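Local coordinates for protein cellulase (Soil metagenome, PDB 5I2U) that probably hydrolyses beta-1,4-glycosidic bonds of cellulose as a halotolerant cellulase of glycoside hydrolase family 5, at residues F223-E229 / E266-Y270. Numbering follows the deposited sequence.
Sequences FYAATHE and EWKTY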
loop_
_atom_site.group_PDB
_atom_site.type_symbol
_atom_site.label_atom_id
_atom_site.label_comp_id
_atom_site.label_asym_id
_atom_site.label_seq_id
_atom_site.Cartn_x
_atom_site.Cartn_y
_atom_site.Cartn_z
ATOM N N PHE A 223 7.868 -4.124 -5.733
ATOM C CA PHE A 223 8.672 -4.307 -6.942
ATOM C C PHE A 223 8.580 -3.084 -7.847
ATOM O O PHE A 223 7.575 -2.391 -7.859
ATOM C CB PHE A 223 8.240 -5.567 -7.706
ATOM C CG PHE A 223 6.914 -5.437 -8.388
ATOM C CD1 PHE A 223 6.815 -4.847 -9.647
ATOM C CD2 PHE A 223 5.763 -5.905 -7.783
ATOM C CE1 PHE A 223 5.590 -4.709 -10.272
ATOM C CE2 PHE A 223 4.536 -5.772 -8.406
ATOM C CZ PHE A 223 4.446 -5.177 -9.650
ATOM N N TYR A 224 9.626 -2.889 -8.642
ATOM C CA TYR A 224 9.730 -1.843 -9.649
ATOM C C TYR A 224 10.232 -2.559 -10.884
ATOM O O TYR A 224 11.361 -3.064 -10.912
ATOM C CB TYR A 224 10.621 -0.700 -9.179
ATOM C CG TYR A 224 9.829 0.152 -8.233
ATOM C CD1 TYR A 224 9.698 -0.207 -6.889
ATOM C CD2 TYR A 224 9.093 1.237 -8.697
ATOM C CE1 TYR A 224 8.898 0.532 -6.021
ATOM C CE2 TYR A 224 8.307 1.986 -7.835
ATOM C CZ TYR A 224 8.210 1.625 -6.497
ATOM O OH TYR A 224 7.431 2.360 -5.647
ATOM N N ALA A 225 9.357 -2.647 -11.880
ATOM C CA ALA A 225 9.485 -3.621 -12.959
ATOM C C ALA A 225 10.725 -3.457 -13.846
ATOM O O ALA A 225 11.191 -4.443 -14.433
ATOM C CB ALA A 225 8.219 -3.639 -13.804
ATOM N N ALA A 226 11.260 -2.239 -13.941
ATOM C CA ALA A 226 12.457 -1.995 -14.760
ATOM C C ALA A 226 13.777 -2.366 -14.055
ATOM O O ALA A 226 14.827 -2.354 -14.688
ATOM C CB ALA A 226 12.489 -0.545 -15.221
ATOM N N THR A 227 13.717 -2.657 -12.754
ATOM C CA THR A 227 14.892 -3.006 -11.957
ATOM C C THR A 227 14.863 -4.459 -11.497
ATOM O O THR A 227 15.828 -5.198 -11.708
ATOM C CB THR A 227 14.974 -2.109 -10.712
ATOM O OG1 THR A 227 14.922 -0.737 -11.114
ATOM C CG2 THR A 227 16.267 -2.354 -9.923
ATOM N N HIS A 228 13.757 -4.858 -10.869
ATOM C CA HIS A 228 13.679 -6.127 -10.174
ATOM C C HIS A 228 13.212 -7.208 -11.141
ATOM O O HIS A 228 12.069 -7.196 -11.608
ATOM C CB HIS A 228 12.779 -6.003 -8.939
ATOM C CG HIS A 228 13.287 -5.012 -7.928
ATOM N ND1 HIS A 228 12.515 -3.986 -7.425
ATOM C CD2 HIS A 228 14.503 -4.880 -7.349
ATOM C CE1 HIS A 228 13.226 -3.273 -6.571
ATOM N NE2 HIS A 228 14.438 -3.792 -6.511
ATOM N N GLU A 229 14.122 -8.136 -11.430
ATOM C CA GLU A 229 13.904 -9.204 -12.408
ATOM C C GLU A 229 13.125 -10.394 -11.810
ATOM O O GLU A 229 12.564 -10.287 -10.708
ATOM C CB GLU A 229 15.259 -9.628 -12.993
ATOM C CG GLU A 229 15.944 -8.494 -13.738
ATOM C CD GLU A 229 17.257 -8.887 -14.371
ATOM O OE1 GLU A 229 17.840 -9.932 -13.984
ATOM O OE2 GLU A 229 17.710 -8.123 -15.257
ATOM N N GLU A 266 7.709 -5.554 -18.820
ATOM C CA GLU A 266 7.975 -6.069 -17.474
ATOM C C GLU A 266 6.791 -5.795 -16.527
ATOM O O GLU A 266 6.424 -6.657 -15.727
ATOM C CB GLU A 266 9.269 -5.479 -16.892
ATOM C CG GLU A 266 10.547 -5.859 -17.643
ATOM C CD GLU A 266 10.869 -4.949 -18.834
ATOM O OE1 GLU A 266 9.961 -4.275 -19.373
ATOM O OE2 GLU A 266 12.044 -4.907 -19.238
ATOM N N TRP A 267 6.206 -4.597 -16.615
ATOM C CA TRP A 267 4.976 -4.283 -15.893
ATOM C C TRP A 267 3.852 -5.268 -16.218
ATOM O O TRP A 267 3.211 -5.801 -15.303
ATOM C CB TRP A 267 4.502 -2.846 -16.172
ATOM C CG TRP A 267 3.183 -2.530 -15.538
ATOM C CD1 TRP A 267 1.981 -2.355 -16.169
ATOM C CD2 TRP A 267 2.929 -2.399 -14.149
ATOM N NE1 TRP A 267 0.987 -2.095 -15.249
ATOM C CE2 TRP A 267 1.545 -2.110 -13.998
ATOM C CE3 TRP A 267 3.736 -2.479 -13.005
ATOM C CZ2 TRP A 267 0.952 -1.910 -12.750
ATOM C CZ3 TRP A 267 3.150 -2.266 -11.758
ATOM C CH2 TRP A 267 1.763 -1.990 -11.642
ATOM N N LYS A 268 3.607 -5.513 -17.503
ATOM C CA LYS A 268 2.612 -6.514 -17.881
ATOM C C LYS A 268 2.888 -7.905 -17.288
ATOM O O LYS A 268 1.945 -8.599 -16.902
ATOM C CB LYS A 268 2.456 -6.630 -19.393
ATOM C CG LYS A 268 1.525 -7.769 -19.797
ATOM C CD LYS A 268 0.825 -7.540 -21.118
ATOM C CE LYS A 268 -0.085 -8.716 -21.449
ATOM N NZ LYS A 268 -0.353 -8.790 -22.913
ATOM N N THR A 269 4.159 -8.316 -17.274
ATOM C CA THR A 269 4.557 -9.638 -16.766
ATOM C C THR A 269 4.198 -9.748 -15.282
ATOM O O THR A 269 3.558 -10.711 -14.856
ATOM C CB THR A 269 6.056 -9.875 -16.953
ATOM O OG1 THR A 269 6.385 -9.811 -18.342
ATOM C CG2 THR A 269 6.474 -11.238 -16.390
ATOM N N TYR A 270 4.572 -8.726 -14.520
ATOM C CA TYR A 270 4.252 -8.656 -13.088
ATOM C C TYR A 270 2.757 -8.629 -12.816
ATOM O O TYR A 270 2.266 -9.401 -11.994
ATOM C CB TYR A 270 4.916 -7.434 -12.440
ATOM C CG TYR A 270 6.300 -7.674 -11.875
ATOM C CD1 TYR A 270 6.461 -8.275 -10.625
ATOM C CD2 TYR A 270 7.443 -7.270 -12.560
ATOM C CE1 TYR A 270 7.721 -8.483 -10.093
ATOM C CE2 TYR A 270 8.707 -7.468 -12.026
ATOM C CZ TYR A 270 8.834 -8.076 -10.792
ATOM O OH TYR A 270 10.075 -8.281 -10.255
#
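An aromatic cluster of F223, W267 and Y270 ties the C-terminal end of a barrel strand to a helix outside the barrel. F223 and Y270 form an offset stack, their planes 5° apart and ring centroids 3.9 Å apart, with F223 CE1 3.4 Å from Y270 CG; F223 CG stands between its backbone N and carbonyl carbon (chi1 72°), the setting in which its ring lies along that of Y270. W267 meets F223 rim to rim, its CZ3 3.8 Å from F223 CE1, while its NE1 is hydrogen-bonded to S321 OG. In this TIM barrel, strand 217-224 is the sixth and helix 264-276 follows the seventh, and the stack lies between the strand and the outer helices, where L232 of helix 230-241 touches both side chains. The phenol then reaches the loop: Y270 OH donates a hydrogen bond to H228 O at 2.6 Å, approaching from well above the carbonyl plane. A phenylalanine in place of Y270 would probably leave H228 O without this donor and the loop less firmly held to the helix. Nearer the start of the helix, A225 CB sits 3.6 Å from W267 N and 3.7 Å from E266 CB, whereas the E266 carboxylate turns away to a salt bridge with R261.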